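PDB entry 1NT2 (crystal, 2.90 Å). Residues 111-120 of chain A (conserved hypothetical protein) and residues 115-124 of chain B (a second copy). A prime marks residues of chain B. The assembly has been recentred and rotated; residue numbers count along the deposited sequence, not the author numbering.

Chain A 111-120: EKFEKKIREL
Chain B 115-124: KKIRELRELR

How are the two segments laid against each other? Both are helical throughout, each part of a longer helix, and they run nearly antiparallel, with 162° between their N-to-C directions and axes 10.4 Å apart at closest approach. The register pairs Leu120 with Lys116′ (CA to CA 6.9 Å), Lys116 with Leu120′ (CA to CA 6.9 Å) and Phe113 with Leu123′ (CA to CA 7.2 Å). About 532 Å² is buried.

What does Lys116′ do at the start of the chain B segment? Lys115′ stays out of reach, but Lys116′ points toward chain A and curls back through chi angles t, p, p, p. Its NZ donates a hydrogen bond to the backbone O of Glu119 at 2.7 Å, while its CG packs 3.9 Å from Leu120 CD1. Ile117′ (m, m) turns its CA-to-CB bond away, and Arg118′ does not reach across.

How is the middle held together? Glu119′ (chi1 m, chi2 t) returns the first bond: its backbone O accepts from Lys116 NZ at 2.7 Å, with Lys116 in the same t, p, p, p conformation as Lys116′. The Glu119 and Glu119′ carboxylates converge, but their modelled separation is too short to interpret. Leu120′ (t, p) starts sideways, yet its CD1 comes within 3.9 Å of Lys116 CG and 4.4 Å of Leu120 CD2.

What completes the contact towards Arg124′? Arg121′ points away. Glu122′ (chi1 t, chi2 t) puts OE2 3.5 Å from Lys116 NZ in a salt bridge, so this ammonium meets both a carbonyl and a carboxylate. Leu123′ (t, p) points toward chain A, its CD2 3.6 Å from Phe113 CD2 in an oblique approach and its CD1 3.7 Å from Lys112 O. With Glu119′, Leu120′ and Glu122′, it forms the hole that receives Lys116.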

# COMPACT_ATOMS: atom_id res chain seq x y z
N GLU A 111 -5.30 -15.77 21.65
CA GLU A 111 -6.13 -15.10 22.65
C GLU A 111 -5.52 -13.77 23.02
O GLU A 111 -6.23 -12.76 23.08
CB GLU A 111 -6.28 -15.97 23.90
CG GLU A 111 -7.13 -17.21 23.68
CD GLU A 111 -8.48 -16.90 23.03
OE1 GLU A 111 -9.25 -16.08 23.60
OE2 GLU A 111 -8.76 -17.47 21.96
N LYS A 112 -4.21 -13.76 23.27
CA LYS A 112 -3.53 -12.51 23.62
C LYS A 112 -3.74 -11.53 22.49
O LYS A 112 -3.73 -10.31 22.68
CB LYS A 112 -2.02 -12.74 23.83
CG LYS A 112 -1.67 -13.47 25.12
CD LYS A 112 -0.18 -13.43 25.40
CE LYS A 112 0.16 -14.24 26.65
NZ LYS A 112 1.61 -14.23 26.98
N PHE A 113 -3.95 -12.08 21.30
CA PHE A 113 -4.19 -11.27 20.12
C PHE A 113 -5.54 -10.59 20.32
O PHE A 113 -5.61 -9.37 20.41
CB PHE A 113 -4.22 -12.19 18.88
CG PHE A 113 -3.54 -11.60 17.67
CD1 PHE A 113 -4.27 -10.94 16.70
CD2 PHE A 113 -2.17 -11.70 17.52
CE1 PHE A 113 -3.64 -10.39 15.58
CE2 PHE A 113 -1.54 -11.16 16.40
CZ PHE A 113 -2.27 -10.50 15.43
N GLU A 114 -6.59 -11.39 20.42
CA GLU A 114 -7.93 -10.86 20.62
C GLU A 114 -7.99 -9.71 21.62
O GLU A 114 -8.55 -8.66 21.32
CB GLU A 114 -8.87 -11.96 21.07
CG GLU A 114 -9.31 -12.87 19.96
CD GLU A 114 -10.34 -13.87 20.43
OE1 GLU A 114 -11.40 -13.44 20.94
OE2 GLU A 114 -10.09 -15.09 20.29
N LYS A 115 -7.45 -9.91 22.80
CA LYS A 115 -7.48 -8.85 23.79
C LYS A 115 -6.75 -7.60 23.30
O LYS A 115 -7.23 -6.49 23.49
CB LYS A 115 -6.88 -9.34 25.11
CG LYS A 115 -7.81 -10.25 25.93
CD LYS A 115 -7.98 -11.65 25.34
CE LYS A 115 -6.95 -12.63 25.91
NZ LYS A 115 -7.15 -12.87 27.37
N LYS A 116 -5.60 -7.78 22.64
CA LYS A 116 -4.82 -6.65 22.13
C LYS A 116 -5.58 -5.93 21.02
O LYS A 116 -5.47 -4.72 20.87
CB LYS A 116 -3.46 -7.15 21.62
CG LYS A 116 -2.34 -6.11 21.61
CD LYS A 116 -2.12 -5.47 22.99
CE LYS A 116 -1.89 -6.50 24.10
NZ LYS A 116 -0.56 -7.13 24.05
N ILE A 117 -6.34 -6.68 20.22
CA ILE A 117 -7.13 -6.06 19.16
C ILE A 117 -8.13 -5.19 19.90
O ILE A 117 -8.19 -3.99 19.67
CB ILE A 117 -7.90 -7.11 18.33
CG1 ILE A 117 -6.94 -7.86 17.41
CG2 ILE A 117 -8.97 -6.44 17.49
CD1 ILE A 117 -6.29 -7.01 16.36
N ARG A 118 -8.88 -5.81 20.81
CA ARG A 118 -9.88 -5.14 21.64
C ARG A 118 -9.29 -3.87 22.28
O ARG A 118 -9.84 -2.78 22.15
CB ARG A 118 -10.37 -6.10 22.73
CG ARG A 118 -11.88 -6.14 22.97
CD ARG A 118 -12.37 -7.59 23.17
NE ARG A 118 -11.62 -8.30 24.21
CZ ARG A 118 -11.47 -9.63 24.29
NH1 ARG A 118 -12.02 -10.43 23.38
NH2 ARG A 118 -10.75 -10.16 25.29
N GLU A 119 -8.16 -4.03 22.97
CA GLU A 119 -7.50 -2.91 23.63
C GLU A 119 -7.23 -1.79 22.64
O GLU A 119 -7.18 -0.62 22.99
CB GLU A 119 -6.16 -3.36 24.24
CG GLU A 119 -6.25 -4.50 25.25
CD GLU A 119 -4.88 -4.93 25.78
OE1 GLU A 119 -4.24 -4.12 26.49
OE2 GLU A 119 -4.44 -6.06 25.49
N LEU A 120 -7.05 -2.19 21.38
CA LEU A 120 -6.76 -1.29 20.28
C LEU A 120 -8.05 -0.68 19.70
O LEU A 120 -8.05 0.47 19.27
CB LEU A 120 -6.00 -2.07 19.19
CG LEU A 120 -5.17 -1.38 18.10
CD1 LEU A 120 -4.00 -0.62 18.71
CD2 LEU A 120 -4.67 -2.46 17.14
N LYS B 115 1.10 3.96 25.63
CA LYS B 115 0.91 2.69 26.31
C LYS B 115 0.37 1.62 25.36
O LYS B 115 0.82 0.48 25.40
CB LYS B 115 -0.02 2.87 27.51
CG LYS B 115 0.65 3.52 28.73
CD LYS B 115 0.92 5.03 28.56
CE LYS B 115 -0.25 5.87 29.06
NZ LYS B 115 -0.43 5.75 30.54
N LYS B 116 -0.58 1.98 24.50
CA LYS B 116 -1.17 1.04 23.55
C LYS B 116 -0.13 0.58 22.53
O LYS B 116 -0.16 -0.56 22.08
CB LYS B 116 -2.37 1.68 22.85
CG LYS B 116 -3.41 0.71 22.31
CD LYS B 116 -3.95 -0.23 23.39
CE LYS B 116 -4.49 0.50 24.63
NZ LYS B 116 -5.79 1.17 24.39
N ILE B 117 0.79 1.47 22.15
CA ILE B 117 1.84 1.10 21.22
C ILE B 117 2.64 0.04 21.96
O ILE B 117 2.80 -1.07 21.47
CB ILE B 117 2.77 2.29 20.88
CG1 ILE B 117 2.05 3.27 19.96
CG2 ILE B 117 4.03 1.80 20.20
CD1 ILE B 117 1.71 2.71 18.60
N ARG B 118 3.12 0.41 23.15
CA ARG B 118 3.90 -0.48 24.02
C ARG B 118 3.20 -1.84 24.17
O ARG B 118 3.80 -2.88 23.93
CB ARG B 118 4.06 0.19 25.39
CG ARG B 118 5.47 0.12 26.01
CD ARG B 118 5.84 1.47 26.67
NE ARG B 118 4.83 1.92 27.63
CZ ARG B 118 4.62 3.20 27.98
NH1 ARG B 118 5.36 4.17 27.46
NH2 ARG B 118 3.66 3.50 28.85
N GLU B 119 1.93 -1.81 24.57
CA GLU B 119 1.16 -3.04 24.75
C GLU B 119 1.19 -3.88 23.48
O GLU B 119 1.09 -5.10 23.52
CB GLU B 119 -0.30 -2.70 25.09
CG GLU B 119 -0.51 -1.84 26.33
CD GLU B 119 -1.98 -1.51 26.58
OE1 GLU B 119 -2.75 -2.44 26.89
OE2 GLU B 119 -2.37 -0.33 26.47
N LEU B 120 1.32 -3.19 22.36
CA LEU B 120 1.35 -3.79 21.03
C LEU B 120 2.76 -4.28 20.67
O LEU B 120 2.91 -5.30 19.99
CB LEU B 120 0.86 -2.75 20.01
CG LEU B 120 0.36 -3.13 18.61
CD1 LEU B 120 -0.90 -3.98 18.71
CD2 LEU B 120 0.09 -1.84 17.84
N ARG B 121 3.78 -3.55 21.12
CA ARG B 121 5.18 -3.89 20.87
C ARG B 121 5.50 -5.09 21.78
O ARG B 121 6.58 -5.68 21.72
CB ARG B 121 6.07 -2.68 21.21
CG ARG B 121 7.35 -2.54 20.36
CD ARG B 121 7.74 -1.06 20.17
NE ARG B 121 8.17 -0.42 21.41
CZ ARG B 121 8.30 0.89 21.58
NH1 ARG B 121 8.04 1.73 20.58
NH2 ARG B 121 8.71 1.37 22.75
N GLU B 122 4.53 -5.42 22.61
CA GLU B 122 4.62 -6.53 23.54
C GLU B 122 4.13 -7.79 22.83
O GLU B 122 4.79 -8.82 22.87
CB GLU B 122 3.74 -6.25 24.76
CG GLU B 122 3.54 -7.45 25.67
CD GLU B 122 2.54 -7.15 26.78
OE1 GLU B 122 2.81 -6.23 27.58
OE2 GLU B 122 1.49 -7.84 26.83
N LEU B 123 2.97 -7.68 22.19
CA LEU B 123 2.39 -8.80 21.46
C LEU B 123 3.40 -9.24 20.41
O LEU B 123 3.49 -10.42 20.09
CB LEU B 123 1.10 -8.38 20.77
CG LEU B 123 0.28 -9.47 20.08
CD1 LEU B 123 -0.38 -10.31 21.13
CD2 LEU B 123 -0.77 -8.86 19.19
N ARG B 124 4.14 -8.28 19.86
CA ARG B 124 5.14 -8.59 18.86
C ARG B 124 6.21 -9.48 19.48
O ARG B 124 6.54 -10.53 18.93
CB ARG B 124 5.80 -7.31 18.33
CG ARG B 124 7.05 -7.58 17.50
CD ARG B 124 7.82 -6.31 17.21
NE ARG B 124 9.26 -6.57 17.02
CZ ARG B 124 10.10 -6.92 18.00
NH1 ARG B 124 9.65 -7.05 19.25
NH2 ARG B 124 11.39 -7.13 17.74